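Local coordinates for protein cytochrome P450 268A2 Cyp268A2 (PDB 6BLD) that is a mycobacterial cytochrome P450, a mostly helical haem protein whose fold holds a haem and, in this crystal, a (3e,5e)-6,10-dimethylundeca-3,5,9-trien-2-one molecule, at residues 9-14 / 45-50; 35-40 / 63-68. All coordinates share one frame; numbering follows the deposited sequence.

Interaction 1 (9-14 / 45-50); sequences RPYDTI and HPPVED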
ATOM      1  N   ARG A   9      25.269   5.265  18.462  1.00 23.38           N
ATOM      2  CA  ARG A   9      25.857   6.134  17.453  1.00 23.33           C
ATOM      3  C   ARG A   9      25.040   7.423  17.407  1.00 22.97           C
ATOM      4  O   ARG A   9      23.874   7.429  17.812  1.00 21.87           O
ATOM      5  CB  ARG A   9      25.888   5.455  16.073  1.00 22.63           C
ATOM      6  CG  ARG A   9      24.522   5.170  15.482  1.00 21.57           C
ATOM      7  CD  ARG A   9      24.637   4.480  14.131  1.00 21.67           C
ATOM      8  NE  ARG A   9      25.208   3.141  14.248  1.00 22.57           N
ATOM      9  CZ  ARG A   9      24.514   2.063  14.602  1.00 22.43           C
ATOM     10  NH1 ARG A   9      23.221   2.165  14.876  1.00 18.91           N
ATOM     11  NH2 ARG A   9      25.114   0.883  14.685  1.00 22.72           N
ATOM     12  N   PRO A  10      25.633   8.521  16.938  1.00 23.96           N
ATOM     13  CA  PRO A  10      24.896   9.790  16.905  1.00 24.28           C
ATOM     14  C   PRO A  10      23.672   9.702  16.004  1.00 23.35           C
ATOM     15  O   PRO A  10      23.682   9.030  14.970  1.00 23.00           O
ATOM     16  CB  PRO A  10      25.926  10.787  16.357  1.00 25.21           C
ATOM     17  CG  PRO A  10      27.252  10.160  16.633  1.00 25.88           C
ATOM     18  CD  PRO A  10      27.031   8.685  16.503  1.00 25.08           C
ATOM     19  N   TYR A  11      22.606  10.380  16.418  1.00 23.46           N
ATOM     20  CA  TYR A  11      21.412  10.484  15.597  1.00 23.36           C
ATOM     21  C   TYR A  11      21.622  11.513  14.494  1.00 24.15           C
ATOM     22  O   TYR A  11      22.385  12.470  14.646  1.00 24.93           O
ATOM     23  CB  TYR A  11      20.198  10.874  16.444  1.00 23.54           C
ATOM     24  CG  TYR A  11      19.651   9.758  17.304  1.00 23.47           C
ATOM     25  CD1 TYR A  11      19.462   8.481  16.787  1.00 22.74           C
ATOM     26  CD2 TYR A  11      19.320   9.981  18.634  1.00 24.37           C
ATOM     27  CE1 TYR A  11      18.960   7.459  17.574  1.00 22.64           C
ATOM     28  CE2 TYR A  11      18.819   8.965  19.427  1.00 24.34           C
ATOM     29  CZ  TYR A  11      18.641   7.708  18.893  1.00 23.29           C
ATOM     30  OH  TYR A  11      18.141   6.698  19.684  1.00 23.11           O
ATOM     31  N   ASP A  12      20.934  11.305  13.376  1.00 23.80           N
ATOM     32  CA  ASP A  12      21.037  12.234  12.265  1.00 24.48           C
ATOM     33  C   ASP A  12      20.348  13.554  12.602  1.00 24.94           C
ATOM     34  O   ASP A  12      19.446  13.623  13.442  1.00 24.41           O
ATOM     35  CB  ASP A  12      20.428  11.632  10.999  1.00 24.08           C
ATOM     36  CG  ASP A  12      20.893  12.333   9.737  1.00 25.29           C
ATOM     37  OD1 ASP A  12      21.951  11.948   9.197  1.00 26.03           O
ATOM     38  OD2 ASP A  12      20.202  13.270   9.286  1.00 25.70           O
ATOM     39  N   THR A  13      20.794  14.615  11.929  1.00 26.07           N
ATOM     40  CA  THR A  13      20.194  15.929  12.128  1.00 26.64           C
ATOM     41  C   THR A  13      18.779  15.982  11.558  1.00 25.16           C
ATOM     42  O   THR A  13      17.885  16.594  12.155  1.00 25.31           O
ATOM     43  CB  THR A  13      21.081  17.002  11.490  1.00 28.22           C
ATOM     44  OG1 THR A  13      22.204  17.262  12.340  1.00 29.91           O
ATOM     45  CG2 THR A  13      20.310  18.295  11.266  1.00 28.77           C
ATOM     46  N   ILE A  14      18.553  15.328  10.418  1.00 23.89           N
ATOM     47  CA  ILE A  14      17.266  15.406   9.739  1.00 23.10           C
ATOM     48  C   ILE A  14      16.213  14.653  10.543  1.00 22.24           C
ATOM     49  O   ILE A  14      16.436  13.518  10.984  1.00 22.11           O
ATOM     50  CB  ILE A  14      17.378  14.851   8.311  1.00 23.32           C
ATOM     51  CG1 ILE A  14      18.410  15.646   7.507  1.00 24.98           C
ATOM     52  CG2 ILE A  14      16.024  14.875   7.618  1.00 22.76           C
ATOM     53  CD1 ILE A  14      18.239  17.146   7.595  1.00 26.26           C
ATOM     54  N   HIS A  45      18.432   7.214  12.888  1.00 18.76           N
ATOM     55  CA  HIS A  45      17.410   8.093  13.433  1.00 18.91           C
ATOM     56  C   HIS A  45      16.777   7.440  14.650  1.00 19.16           C
ATOM     57  O   HIS A  45      16.792   6.212  14.781  1.00 16.65           O
ATOM     58  CB  HIS A  45      16.331   8.403  12.387  1.00 18.39           C
ATOM     59  CG  HIS A  45      16.848   9.118  11.179  1.00 18.70           C
ATOM     60  ND1 HIS A  45      16.662  10.469  10.978  1.00 19.08           N
ATOM     61  CD2 HIS A  45      17.545   8.671  10.108  1.00 16.77           C
ATOM     62  CE1 HIS A  45      17.226  10.824   9.837  1.00 19.48           C
ATOM     63  NE2 HIS A  45      17.768   9.751   9.290  1.00 19.11           N
ATOM     64  N   PRO A  46      16.219   8.235  15.562  1.00 19.31           N
ATOM     65  CA  PRO A  46      15.476   7.669  16.697  1.00 19.00           C
ATOM     66  C   PRO A  46      14.138   7.113  16.245  1.00 18.74           C
ATOM     67  O   PRO A  46      13.659   7.445  15.151  1.00 18.21           O
ATOM     68  CB  PRO A  46      15.294   8.874  17.632  1.00 19.44           C
ATOM     69  CG  PRO A  46      15.338  10.053  16.725  1.00 19.92           C
ATOM     70  CD  PRO A  46      16.326   9.702  15.650  1.00 19.73           C
ATOM     71  N   PRO A  47      13.498   6.267  17.055  1.00 18.81           N
ATOM     72  CA  PRO A  47      12.224   5.664  16.643  1.00 17.98           C
ATOM     73  C   PRO A  47      11.135   6.710  16.451  1.00 17.54           C
ATOM     74  O   PRO A  47      11.249   7.863  16.870  1.00 17.81           O
ATOM     75  CB  PRO A  47      11.886   4.712  17.797  1.00 17.94           C
ATOM     76  CG  PRO A  47      13.186   4.477  18.500  1.00 18.59           C
ATOM     77  CD  PRO A  47      13.952   5.754  18.360  1.00 18.99           C
ATOM     78  N   VAL A  48      10.054   6.279  15.793  1.00 17.44           N
ATOM     79  CA  VAL A  48       8.920   7.164  15.541  1.00 18.49           C
ATOM     80  C   VAL A  48       8.375   7.686  16.863  1.00 20.09           C
ATOM     81  O   VAL A  48       8.075   6.912  17.781  1.00 19.96           O
ATOM     82  CB  VAL A  48       7.836   6.427  14.740  1.00 18.74           C
ATOM     83  CG1 VAL A  48       6.563   7.257  14.672  1.00 18.95           C
ATOM     84  CG2 VAL A  48       8.337   6.098  13.346  1.00 18.50           C
ATOM     85  N   GLU A  49       8.250   9.006  16.965  1.00 21.47           N
ATOM     86  CA  GLU A  49       7.801   9.639  18.195  1.00 23.19           C
ATOM     87  C   GLU A  49       6.297   9.480  18.374  1.00 23.13           C
ATOM     88  O   GLU A  49       5.539   9.387  17.403  1.00 21.74           O
ATOM     89  CB  GLU A  49       8.168  11.124  18.197  1.00 24.65           C
ATOM     90  CG  GLU A  49       9.656  11.393  18.036  1.00 25.95           C
ATOM     91  CD  GLU A  49       9.979  12.874  17.978  1.00 27.89           C
ATOM     92  OE1 GLU A  49       9.035  13.691  17.943  1.00 28.48           O
ATOM     93  OE2 GLU A  49      11.179  13.218  17.969  1.00 28.98           O
ATOM     94  N   ASP A  50       5.871   9.454  19.640  1.00 24.13           N
ATOM     95  CA  ASP A  50       4.457   9.334  19.998  1.00 24.88           C
ATOM     96  C   ASP A  50       3.821   8.119  19.327  1.00 23.45           C
ATOM     97  O   ASP A  50       2.689   8.168  18.841  1.00 23.25           O
ATOM     98  CB  ASP A  50       3.693  10.614  19.650  1.00 26.64           C
ATOM     99  CG  ASP A  50       4.226  11.828  20.388  1.00 29.08           C
ATOM    100  OD1 ASP A  50       4.577  11.693  21.579  1.00 30.10           O
ATOM    101  OD2 ASP A  50       4.293  12.916  19.778  1.00 30.03           O
TER

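Interaction 2 (35-40 / 63-68); sequences ELRAER and AVTRRA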
ATOM      1  N   GLU A  35      18.125  15.983   0.844  1.00 23.54           N
ATOM      2  CA  GLU A  35      19.425  16.197   1.475  1.00 25.02           C
ATOM      3  C   GLU A  35      20.040  14.880   1.926  1.00 23.71           C
ATOM      4  O   GLU A  35      21.252  14.673   1.792  1.00 24.03           O
ATOM      5  CB  GLU A  35      19.296  17.156   2.658  1.00 27.26           C
ATOM      6  CG  GLU A  35      20.569  17.259   3.493  1.00 29.97           C
ATOM      7  CD  GLU A  35      20.483  18.312   4.581  1.00 32.84           C
ATOM      8  OE1 GLU A  35      21.272  18.235   5.548  1.00 34.24           O
ATOM      9  OE2 GLU A  35      19.632  19.216   4.470  1.00 33.77           O
ATOM     10  N   LEU A  36      19.220  13.977   2.468  1.00 23.09           N
ATOM     11  CA  LEU A  36      19.724  12.667   2.864  1.00 23.14           C
ATOM     12  C   LEU A  36      20.226  11.888   1.655  1.00 22.79           C
ATOM     13  O   LEU A  36      21.346  11.368   1.663  1.00 19.21           O
ATOM     14  CB  LEU A  36      18.634  11.888   3.599  1.00 23.00           C
ATOM     15  CG  LEU A  36      18.253  12.422   4.981  1.00 18.13           C
ATOM     16  CD1 LEU A  36      17.112  11.612   5.569  1.00 17.30           C
ATOM     17  CD2 LEU A  36      19.455  12.416   5.912  1.00 22.96           C
ATOM     18  N   ARG A  37      19.412  11.810   0.597  1.00 22.13           N
ATOM     19  CA  ARG A  37      19.836  11.119  -0.616  1.00 22.43           C
ATOM     20  C   ARG A  37      21.164  11.656  -1.134  1.00 25.46           C
ATOM     21  O   ARG A  37      21.969  10.898  -1.684  1.00 25.97           O
ATOM     22  CB  ARG A  37      18.768  11.249  -1.705  1.00 20.35           C
ATOM     23  CG  ARG A  37      17.600  10.283  -1.566  1.00 18.29           C
ATOM     24  CD  ARG A  37      16.783  10.198  -2.851  1.00 17.59           C
ATOM     25  NE  ARG A  37      16.576  11.510  -3.458  1.00 17.80           N
ATOM     26  CZ  ARG A  37      15.521  12.287  -3.226  1.00 17.56           C
ATOM     27  NH1 ARG A  37      14.566  11.886  -2.398  1.00 16.89           N
ATOM     28  NH2 ARG A  37      15.421  13.467  -3.823  1.00 18.26           N
ATOM     29  N   ALA A  38      21.418  12.951  -0.956  1.00 28.48           N
ATOM     30  CA  ALA A  38      22.627  13.548  -1.506  1.00 32.57           C
ATOM     31  C   ALA A  38      23.821  13.369  -0.572  1.00 34.55           C
ATOM     32  O   ALA A  38      24.914  13.002  -1.016  1.00 35.52           O
ATOM     33  CB  ALA A  38      22.393  15.030  -1.805  1.00 34.10           C
ATOM     34  N   GLU A  39      23.632  13.617   0.724  1.00 35.07           N
ATOM     35  CA  GLU A  39      24.746  13.656   1.667  1.00 36.67           C
ATOM     36  C   GLU A  39      24.892  12.379   2.489  1.00 35.60           C
ATOM     37  O   GLU A  39      25.995  11.831   2.588  1.00 36.24           O
ATOM     38  CB  GLU A  39      24.598  14.861   2.607  1.00 38.93           C
ATOM     39  CG  GLU A  39      24.188  16.166   1.923  1.00 40.71           C
ATOM     40  CD  GLU A  39      25.223  16.694   0.941  1.00 43.27           C
ATOM     41  OE1 GLU A  39      26.356  16.168   0.903  1.00 44.42           O
ATOM     42  OE2 GLU A  39      24.896  17.648   0.203  1.00 44.42           O
ATOM     43  N   ARG A  40      23.810  11.899   3.101  1.00 32.29           N
ATOM     44  CA  ARG A  40      23.851  10.735   3.988  1.00 30.33           C
ATOM     45  C   ARG A  40      22.716   9.791   3.612  1.00 27.85           C
ATOM     46  O   ARG A  40      21.684   9.734   4.296  1.00 27.09           O
ATOM     47  CB  ARG A  40      23.764  11.160   5.455  1.00 30.80           C
ATOM     48  CG  ARG A  40      24.750  12.259   5.833  1.00 32.19           C
ATOM     49  CD  ARG A  40      24.511  12.791   7.240  1.00 32.22           C
ATOM     50  NE  ARG A  40      23.202  13.420   7.394  1.00 31.13           N
ATOM     51  CZ  ARG A  40      22.881  14.621   6.918  1.00 30.47           C
ATOM     52  NH1 ARG A  40      21.664  15.106   7.116  1.00 29.53           N
ATOM     53  NH2 ARG A  40      23.773  15.335   6.247  1.00 31.41           N
ATOM     54  N   ALA A  63      17.693   4.877   7.991  1.00 16.66           N
ATOM     55  CA  ALA A  63      16.869   5.456   6.937  1.00 16.05           C
ATOM     56  C   ALA A  63      17.507   5.171   5.583  1.00 16.41           C
ATOM     57  O   ALA A  63      18.650   5.565   5.335  1.00 17.77           O
ATOM     58  CB  ALA A  63      16.695   6.959   7.149  1.00 15.75           C
ATOM     59  N   VAL A  64      16.768   4.487   4.712  1.00 15.96           N
ATOM     60  CA  VAL A  64      17.226   4.136   3.372  1.00 16.81           C
ATOM     61  C   VAL A  64      16.425   4.971   2.383  1.00 17.36           C
ATOM     62  O   VAL A  64      15.222   4.748   2.198  1.00 17.61           O
ATOM     63  CB  VAL A  64      17.067   2.637   3.088  1.00 16.16           C
ATOM     64  CG1 VAL A  64      17.522   2.319   1.676  1.00 16.13           C
ATOM     65  CG2 VAL A  64      17.849   1.823   4.101  1.00 16.25           C
ATOM     66  N   THR A  65      17.097   5.922   1.728  1.00 17.74           N
ATOM     67  CA  THR A  65      16.426   6.925   0.915  1.00 18.52           C
ATOM     68  C   THR A  65      16.655   6.781  -0.583  1.00 18.88           C
ATOM     69  O   THR A  65      15.830   7.264  -1.363  1.00 18.28           O
ATOM     70  CB  THR A  65      16.870   8.332   1.344  1.00 16.01           C
ATOM     71  OG1 THR A  65      18.297   8.420   1.275  1.00 16.64           O
ATOM     72  CG2 THR A  65      16.416   8.626   2.768  1.00 15.85           C
ATOM     73  N   ARG A  66      17.743   6.143  -1.006  1.00 19.60           N
ATOM     74  CA  ARG A  66      18.042   5.998  -2.423  1.00 19.89           C
ATOM     75  C   ARG A  66      17.359   4.763  -2.996  1.00 18.38           C
ATOM     76  O   ARG A  66      17.203   3.744  -2.318  1.00 17.92           O
ATOM     77  CB  ARG A  66      19.553   5.915  -2.651  1.00 21.67           C
ATOM     78  CG  ARG A  66      20.258   7.259  -2.562  1.00 23.47           C
ATOM     79  CD  ARG A  66      21.733   7.140  -2.909  1.00 25.98           C
ATOM     80  NE  ARG A  66      22.423   8.421  -2.791  1.00 28.26           N
ATOM     81  CZ  ARG A  66      23.744   8.567  -2.835  1.00 30.16           C
ATOM     82  NH1 ARG A  66      24.524   7.507  -2.997  1.00 30.76           N
ATOM     83  NH2 ARG A  66      24.284   9.773  -2.719  1.00 31.07           N
ATOM     84  N   ARG A  67      16.950   4.867  -4.263  1.00 17.97           N
ATOM     85  CA  ARG A  67      16.215   3.774  -4.895  1.00 17.86           C
ATOM     86  C   ARG A  67      17.061   2.510  -4.983  1.00 17.45           C
ATOM     87  O   ARG A  67      16.576   1.412  -4.689  1.00 16.96           O
ATOM     88  CB  ARG A  67      15.737   4.196  -6.285  1.00 19.23           C
ATOM     89  CG  ARG A  67      14.908   3.139  -6.994  1.00 20.55           C
ATOM     90  CD  ARG A  67      15.373   2.933  -8.426  1.00 23.07           C
ATOM     91  NE  ARG A  67      14.943   1.643  -8.954  1.00 24.71           N
ATOM     92  CZ  ARG A  67      15.764   0.635  -9.231  1.00 26.83           C
ATOM     93  NH1 ARG A  67      17.068   0.766  -9.034  1.00 27.87           N
ATOM     94  NH2 ARG A  67      15.279  -0.503  -9.707  1.00 27.65           N
ATOM     95  N   ALA A  68      18.328   2.643  -5.385  1.00 18.32           N
ATOM     96  CA  ALA A  68      19.191   1.472  -5.510  1.00 19.42           C
ATOM     97  C   ALA A  68      19.363   0.762  -4.173  1.00 18.94           C
ATOM     98  O   ALA A  68      19.367  -0.473  -4.114  1.00 16.63           O
ATOM     99  CB  ALA A  68      20.549   1.876  -6.082  1.00 20.70           C
TER
HETATM  100  O   HOH W   1      19.208   8.567   4.937  1.00 17.01           O

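Interaction 1 (9-14 / 45-50)
Y11 and P46 meet ring to ring, and D12 and H45 meet just beside them. The pyrrolidine of P46 lies against one face of the Y11 ring, and the two side chains cross obliquely. The CD of P46 makes a CH-pi contact, 3.9 Å from the centroid of the Y11 ring and offset toward its rim. The Y11 atoms CG and CD1 sit nearest this CD. Further out, CZ of Y11 rests on CB of P46 at 3.8 Å. The phenol runs on past the proline, and its OH is hydrogen-bonded to the carbonyl of P59. W44 also meets the Y11 ring, the two planes nearly parallel.

The second pair lies side by side, both side chains pointing the same way. The CB of D12 sits over one face of the H45 imidazole, a second CH-pi contact, 3.8 Å from the ring centroid. The carboxylate and ring planes are 34° apart. The carbonyl O of I14 comes to the edge of the same ring, in its plane, 3.0 Å from CE1 of H45. NE2 of H45 is hydrogen-bonded to OG of S43.

D12 also shapes its own loop. Its OD2 accepts from the backbone N of I14 at 2.9 Å, which makes an Asx turn. The N-H meets OD2 on the anti side, 23° out of the carboxylate plane.

The contact joins the N-terminal loop to the end of strand 42-45, at the edge of the mixed beta sheet of the P450 fold. Two CH-pi contacts, P46 on Y11 and D12 on H45, carry much of it. OD2 of D12 lies 4.3 Å from NE2 of H45. The carboxylate may slightly favour positive charge on H45, but R40 shares it, so the effect would be modest.

Interaction 2 (35-40 / 63-68)
R66 reaches from the start of helix 67-75, where it is the N-cap residue, to the carbonyl of R37 near the end of helix 26-39. Its CG is anti to its own carbonyl carbon (chi1 -77°), and from CG to NE the chain is extended. CG lies 4.1 Å from CG of R37. CD passes 4.0 Å from O of R37. NE then donates to that oxygen at 2.8 Å, in the carbonyl plane. CZ is 3.1 Å from it. NH2 donates to the same O of R37, also at 2.8 Å but nearly along the C=O axis, and lies 3.7 Å from O of A38. Both bonds are bent, with N-H...O angles of 137° and 134°, and the oxygen is tilted out of the guanidinium plane.

T65 packs against R37 and L36. Its OG1 touches CG of R37 at 3.5 Å and is hydrogen-bonded to the carbonyl of P41. Its CG2 packs on CB of L36, the side chains crossing at about a right angle. The R37 guanidinium turns to E30 and S338.

The contact ties helix 26-39 to the strand-helix junction beside the mixed sheet of the P450 fold. One carbonyl takes two guanidinium N-H groups, and the nearby positive charge would probably polarise it.

In the fold
Interactions 1 and 2 lie with their centres 15 Å apart and touch directly. Their segments alternate along the chain. A salt bridge joins them, with OD1 of D12 2.6 Å from NE of R40. Next to it, CD2 of L36 packs against OD2 of D12 at 3.6 Å. On the sheet side, CD2 of H45 meets CB of A63 at 3.5 Å, which links neighbouring strands 42-45 and 61-64. The N-terminal loop, helix 26-39 and the sheet edge are therefore knit together. None of the residues in 9-14, 45-50, 35-40 or 63-68 belongs to the pocket of (3e,5e)-6,10-dimethylundeca-3,5,9-trien-2-one, and the haem-pocket residues begin only at 102.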